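PDB 3GXQ: putative regulator of transfer genes ArtA from Staphylococcus aureus subsp. aureus USA300, which binds DNA through a ribbon-helix-helix fold and acts as a master regulator of plasmid transmission genes. Local coordinates for residues 24-29 against 39-44. Residues are numbered along the deposited sequence; the frame is centred on the assembly and turned at random.
With nucleotides of chain D.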
ATOM      1  N   ASP B  24       3.725  -6.168  10.043  1.00 30.10           N
ATOM      2  CA  ASP B  24       3.327  -7.412  10.703  1.00 30.51           C
ATOM      3  C   ASP B  24       1.839  -7.631  10.480  1.00 30.68           C
ATOM      4  O   ASP B  24       1.378  -8.775  10.379  1.00 31.48           O
ATOM      5  CB  ASP B  24       3.596  -7.363  12.216  1.00 29.92           C
ATOM      6  CG  ASP B  24       5.065  -7.277  12.535  1.00 29.73           C
ATOM      7  OD1 ASP B  24       5.860  -7.971  11.870  1.00 34.33           O
ATOM      8  OD2 ASP B  24       5.440  -6.526  13.451  1.00 31.72           O
ATOM      9  N   GLU B  25       1.086  -6.535  10.394  1.00 30.03           N
ATOM     10  CA  GLU B  25      -0.356  -6.633  10.206  1.00 29.65           C
ATOM     11  C   GLU B  25      -0.723  -6.959   8.783  1.00 28.30           C
ATOM     12  O   GLU B  25      -1.724  -7.638   8.537  1.00 28.01           O
ATOM     13  CB  GLU B  25      -1.033  -5.340  10.635  1.00 32.73           C
ATOM     14  CG  GLU B  25      -1.512  -5.345  12.071  1.00 34.20           C
ATOM     15  CD  GLU B  25      -1.756  -3.945  12.594  1.00 38.49           C
ATOM     16  OE1 GLU B  25      -2.352  -3.129  11.860  1.00 40.03           O
ATOM     17  OE2 GLU B  25      -1.359  -3.659  13.746  1.00 41.57           O
ATOM     18  N   ILE B  26       0.084  -6.479   7.840  1.00 27.36           N
ATOM     19  CA  ILE B  26      -0.179  -6.766   6.435  1.00 25.11           C
ATOM     20  C   ILE B  26       0.172  -8.233   6.233  1.00 24.62           C
ATOM     21  O   ILE B  26      -0.505  -8.946   5.504  1.00 25.35           O
ATOM     22  CB  ILE B  26       0.663  -5.875   5.492  1.00 24.99           C
ATOM     23  CG1 ILE B  26       0.298  -4.396   5.714  1.00 23.68           C
ATOM     24  CG2 ILE B  26       0.391  -6.258   4.042  1.00 22.90           C
ATOM     25  CD1 ILE B  26       1.177  -3.428   4.973  1.00 21.62           C
ATOM     26  N   ILE B  27       1.223  -8.681   6.908  1.00 23.98           N
ATOM     27  CA  ILE B  27       1.661 -10.065   6.814  1.00 26.58           C
ATOM     28  C   ILE B  27       0.631 -11.022   7.440  1.00 29.44           C
ATOM     29  O   ILE B  27       0.334 -12.082   6.871  1.00 29.37           O
ATOM     30  CB  ILE B  27       3.028 -10.258   7.480  1.00 26.94           C
ATOM     31  CG1 ILE B  27       4.123  -9.650   6.589  1.00 25.01           C
ATOM     32  CG2 ILE B  27       3.270 -11.731   7.747  1.00 28.08           C
ATOM     33  CD1 ILE B  27       5.507  -9.652   7.241  1.00 21.64           C
ATOM     34  N   LYS B  28       0.076 -10.661   8.593  1.00 28.67           N
ATOM     35  CA  LYS B  28      -0.916 -11.521   9.213  1.00 29.73           C
ATOM     36  C   LYS B  28      -2.108 -11.651   8.267  1.00 29.11           C
ATOM     37  O   LYS B  28      -2.685 -12.721   8.160  1.00 28.23           O
ATOM     38  CB  LYS B  28      -1.364 -10.953  10.560  1.00 33.82           C
ATOM     39  CG  LYS B  28      -2.422 -11.790  11.275  1.00 39.23           C
ATOM     40  CD  LYS B  28      -2.634 -11.299  12.702  1.00 42.81           C
ATOM     41  CE  LYS B  28      -1.365 -11.456  13.541  1.00 43.25           C
ATOM     42  NZ  LYS B  28      -1.041 -12.883  13.868  1.00 44.71           N
ATOM     43  N   TYR B  29      -2.468 -10.571   7.571  1.00 29.21           N
ATOM     44  CA  TYR B  29      -3.591 -10.604   6.622  1.00 28.55           C
ATOM     45  C   TYR B  29      -3.237 -11.482   5.415  1.00 26.82           C
ATOM     46  O   TYR B  29      -4.079 -12.205   4.890  1.00 27.51           O
ATOM     47  CB  TYR B  29      -3.929  -9.187   6.128  1.00 30.10           C
ATOM     48  CG  TYR B  29      -5.088  -9.121   5.135  1.00 30.98           C
ATOM     49  CD1 TYR B  29      -6.398  -8.938   5.570  1.00 32.46           C
ATOM     50  CD2 TYR B  29      -4.873  -9.271   3.767  1.00 32.70           C
ATOM     51  CE1 TYR B  29      -7.466  -8.908   4.666  1.00 33.49           C
ATOM     52  CE2 TYR B  29      -5.934  -9.246   2.853  1.00 32.61           C
ATOM     53  CZ  TYR B  29      -7.228  -9.064   3.309  1.00 35.28           C
ATOM     54  OH  TYR B  29      -8.283  -9.054   2.407  1.00 38.04           O
ATOM     55  N   SER B  39       2.499  -8.949  -1.266  1.00 24.10           N
ATOM     56  CA  SER B  39       2.162  -7.996  -2.326  1.00 24.36           C
ATOM     57  C   SER B  39       0.657  -8.012  -2.622  1.00 26.24           C
ATOM     58  O   SER B  39       0.035  -6.955  -2.780  1.00 26.81           O
ATOM     59  CB  SER B  39       2.923  -8.334  -3.620  1.00 22.42           C
ATOM     60  OG  SER B  39       4.329  -8.181  -3.465  1.00 22.86           O
ATOM     61  N   GLN B  40       0.073  -9.207  -2.709  1.00 27.33           N
ATOM     62  CA  GLN B  40      -1.352  -9.330  -2.999  1.00 28.64           C
ATOM     63  C   GLN B  40      -2.208  -8.806  -1.844  1.00 27.99           C
ATOM     64  O   GLN B  40      -3.261  -8.223  -2.065  1.00 29.61           O
ATOM     65  CB  GLN B  40      -1.702 -10.787  -3.305  1.00 31.96           C
ATOM     66  CG  GLN B  40      -3.191 -11.083  -3.465  1.00 34.75           C
ATOM     67  CD  GLN B  40      -3.455 -12.462  -4.059  1.00 40.89           C
ATOM     68  OE1 GLN B  40      -4.571 -12.982  -3.974  1.00 43.01           O
ATOM     69  NE2 GLN B  40      -2.430 -13.053  -4.681  1.00 42.25           N
ATOM     70  N   ALA B  41      -1.753  -9.018  -0.616  1.00 26.99           N
ATOM     71  CA  ALA B  41      -2.470  -8.540   0.554  1.00 26.93           C
ATOM     72  C   ALA B  41      -2.412  -7.008   0.545  1.00 28.19           C
ATOM     73  O   ALA B  41      -3.412  -6.346   0.803  1.00 27.48           O
ATOM     74  CB  ALA B  41      -1.830  -9.103   1.830  1.00 25.02           C
ATOM     75  N   GLY B  42      -1.241  -6.463   0.222  1.00 25.88           N
ATOM     76  CA  GLY B  42      -1.075  -5.024   0.153  1.00 26.72           C
ATOM     77  C   GLY B  42      -1.996  -4.366  -0.871  1.00 27.85           C
ATOM     78  O   GLY B  42      -2.493  -3.272  -0.641  1.00 25.22           O
ATOM     79  N   ARG B  43      -2.219  -5.027  -2.006  1.00 28.23           N
ATOM     80  CA  ARG B  43      -3.106  -4.502  -3.049  1.00 29.95           C
ATOM     81  C   ARG B  43      -4.554  -4.457  -2.568  1.00 29.87           C
ATOM     82  O   ARG B  43      -5.231  -3.441  -2.731  1.00 29.93           O
ATOM     83  CB  ARG B  43      -3.055  -5.380  -4.305  1.00 30.67           C
ATOM     84  CG  ARG B  43      -1.966  -5.035  -5.295  1.00 29.72           C
ATOM     85  CD  ARG B  43      -1.863  -6.108  -6.372  1.00 28.70           C
ATOM     86  NE  ARG B  43      -0.463  -6.466  -6.501  1.00 29.38           N
ATOM     87  CZ  ARG B  43       0.013  -7.700  -6.525  1.00 25.04           C
ATOM     88  NH1 ARG B  43      -0.797  -8.749  -6.447  1.00 21.64           N
ATOM     89  NH2 ARG B  43       1.320  -7.861  -6.571  1.00 25.28           N
ATOM     90  N   GLU B  44      -5.023  -5.567  -1.994  1.00 28.28           N
ATOM     91  CA  GLU B  44      -6.388  -5.669  -1.484  1.00 29.40           C
ATOM     92  C   GLU B  44      -6.618  -4.637  -0.380  1.00 27.77           C
ATOM     93  O   GLU B  44      -7.655  -3.985  -0.328  1.00 28.83           O
ATOM     94  CB  GLU B  44      -6.652  -7.075  -0.930  1.00 30.33           C
ATOM     95  CG  GLU B  44      -6.244  -8.202  -1.864  1.00 36.46           C
ATOM     96  CD  GLU B  44      -6.468  -9.586  -1.264  1.00 38.99           C
ATOM     97  OE1 GLU B  44      -6.177  -9.770  -0.060  1.00 41.91           O
ATOM     98  OE2 GLU B  44      -6.923 -10.493  -2.001  1.00 38.04           O
TER
ATOM     99  P    DA D   3       2.844 -10.447  -7.244  1.00 28.66           P
ATOM    100  OP1  DA D   3       1.612 -10.953  -6.602  1.00 25.51           O
ATOM    101  OP2  DA D   3       3.027  -9.001  -7.449  1.00 30.22           O
ATOM    102  O5'  DA D   3       4.128 -10.951  -6.455  1.00 29.29           O
ATOM    103  C5'  DA D   3       4.398 -12.338  -6.351  1.00 29.46           C
ATOM    104  C4'  DA D   3       5.451 -12.599  -5.303  1.00 29.61           C
ATOM    105  O4'  DA D   3       6.769 -12.439  -5.889  1.00 30.28           O
ATOM    106  C3'  DA D   3       5.394 -11.585  -4.157  1.00 29.21           C
ATOM    107  O3'  DA D   3       5.805 -12.208  -2.936  1.00 27.58           O
ATOM    108  C2'  DA D   3       6.342 -10.491  -4.628  1.00 30.60           C
ATOM    109  C1'  DA D   3       7.417 -11.305  -5.333  1.00 32.07           C
ATOM    110  N9   DA D   3       8.200 -10.648  -6.383  1.00 36.41           N
ATOM    111  C8   DA D   3       7.825  -9.630  -7.219  1.00 37.30           C
ATOM    112  N7   DA D   3       8.773  -9.245  -8.043  1.00 38.65           N
ATOM    113  C5   DA D   3       9.844 -10.068  -7.731  1.00 40.52           C
ATOM    114  C6   DA D   3      11.158 -10.166  -8.254  1.00 42.33           C
ATOM    115  N6   DA D   3      11.633  -9.390  -9.237  1.00 41.36           N
ATOM    116  N1   DA D   3      11.975 -11.100  -7.720  1.00 41.84           N
ATOM    117  C2   DA D   3      11.504 -11.874  -6.734  1.00 40.96           C
ATOM    118  N3   DA D   3      10.299 -11.879  -6.164  1.00 40.73           N
ATOM    119  C4   DA D   3       9.506 -10.940  -6.713  1.00 38.67           C
ATOM    120  P    DT D   4       5.633 -11.437  -1.535  1.00 26.12           P
ATOM    121  OP1  DT D   4       4.998 -12.342  -0.561  1.00 23.80           O
ATOM    122  OP2  DT D   4       5.056 -10.101  -1.788  1.00 29.34           O
ATOM    123  O5'  DT D   4       7.127 -11.217  -1.068  1.00 30.20           O
ATOM    124  C5'  DT D   4       8.170 -11.258  -2.016  1.00 33.93           C
ATOM    125  C4'  DT D   4       9.504 -11.218  -1.323  1.00 35.98           C
ATOM    126  O4'  DT D   4      10.443 -10.807  -2.338  1.00 38.45           O
ATOM    127  C3'  DT D   4       9.589 -10.148  -0.238  1.00 41.00           C
ATOM    128  O3'  DT D   4      10.524 -10.561   0.773  1.00 46.06           O
ATOM    129  C2'  DT D   4       9.996  -8.909  -1.014  1.00 39.16           C
ATOM    130  C1'  DT D   4      10.876  -9.478  -2.114  1.00 37.77           C
ATOM    131  N1   DT D   4      10.847  -8.768  -3.410  1.00 36.38           N
ATOM    132  C2   DT D   4      11.985  -8.842  -4.181  1.00 36.55           C
ATOM    133  O2   DT D   4      12.969  -9.477  -3.850  1.00 36.96           O
ATOM    134  N3   DT D   4      11.930  -8.148  -5.361  1.00 36.52           N
ATOM    135  C4   DT D   4      10.878  -7.411  -5.846  1.00 34.39           C
ATOM    136  O4   DT D   4      10.992  -6.840  -6.928  1.00 34.15           O
ATOM    137  C5   DT D   4       9.696  -7.383  -4.992  1.00 33.47           C
ATOM    138  C7   DT D   4       8.489  -6.618  -5.441  1.00 28.63           C
ATOM    139  C6   DT D   4       9.743  -8.054  -3.831  1.00 34.14           C
TER
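Tyr29 lays one edge of its ring against Ala41 and Glu44. Its CD2 meets Ala41 CB at 3.6 Å, in the plane of the ring. Further along the same edge, Tyr29 CE2 lies 3.0 Å from Glu44 OE1. With chi1 at -180°, CG stands anti to the backbone N. Ring and carboxylate planes stand 82° apart. The Tyr29 hydroxyl gives Glu44 OE1 a weak hydrogen bond, with OH and OE1 3.3 Å apart. The same OE1 lies close to OD1 of Asp34, a like charge, which would probably raise the proton affinity of one of the two acids. One turn before Tyr29, Ile26 turns its CG2 to the second helix, 4.2 Å from Ala41 CB and also near Gly42 N. Ala41 CB thus sits between the two side chains and also touches Ile26 O. These are the two helices of the ribbon-helix-helix fold, 20-33 and 38-53. Their short segments pass 8.8 Å apart at 101°. Ile45, next along helix 38-53, touches both Ile26 and Tyr29. Leu14 and Ile53 of the second subunit close over the same two residues, as expected of an intertwined dimer. The other side of segment 39-44 faces DNA. Near the start of helix 38-53, Ser39 grips one phosphate oxygen twice: OP2 of DT4 of chain D is 2.9 Å from Ser39 N and 2.7 Å from Ser39 OG. Arg43 NH1 bonds OP1 of DA3 of chain D at 3.3 Å, while its NE is held by Leu17 O of the second subunit.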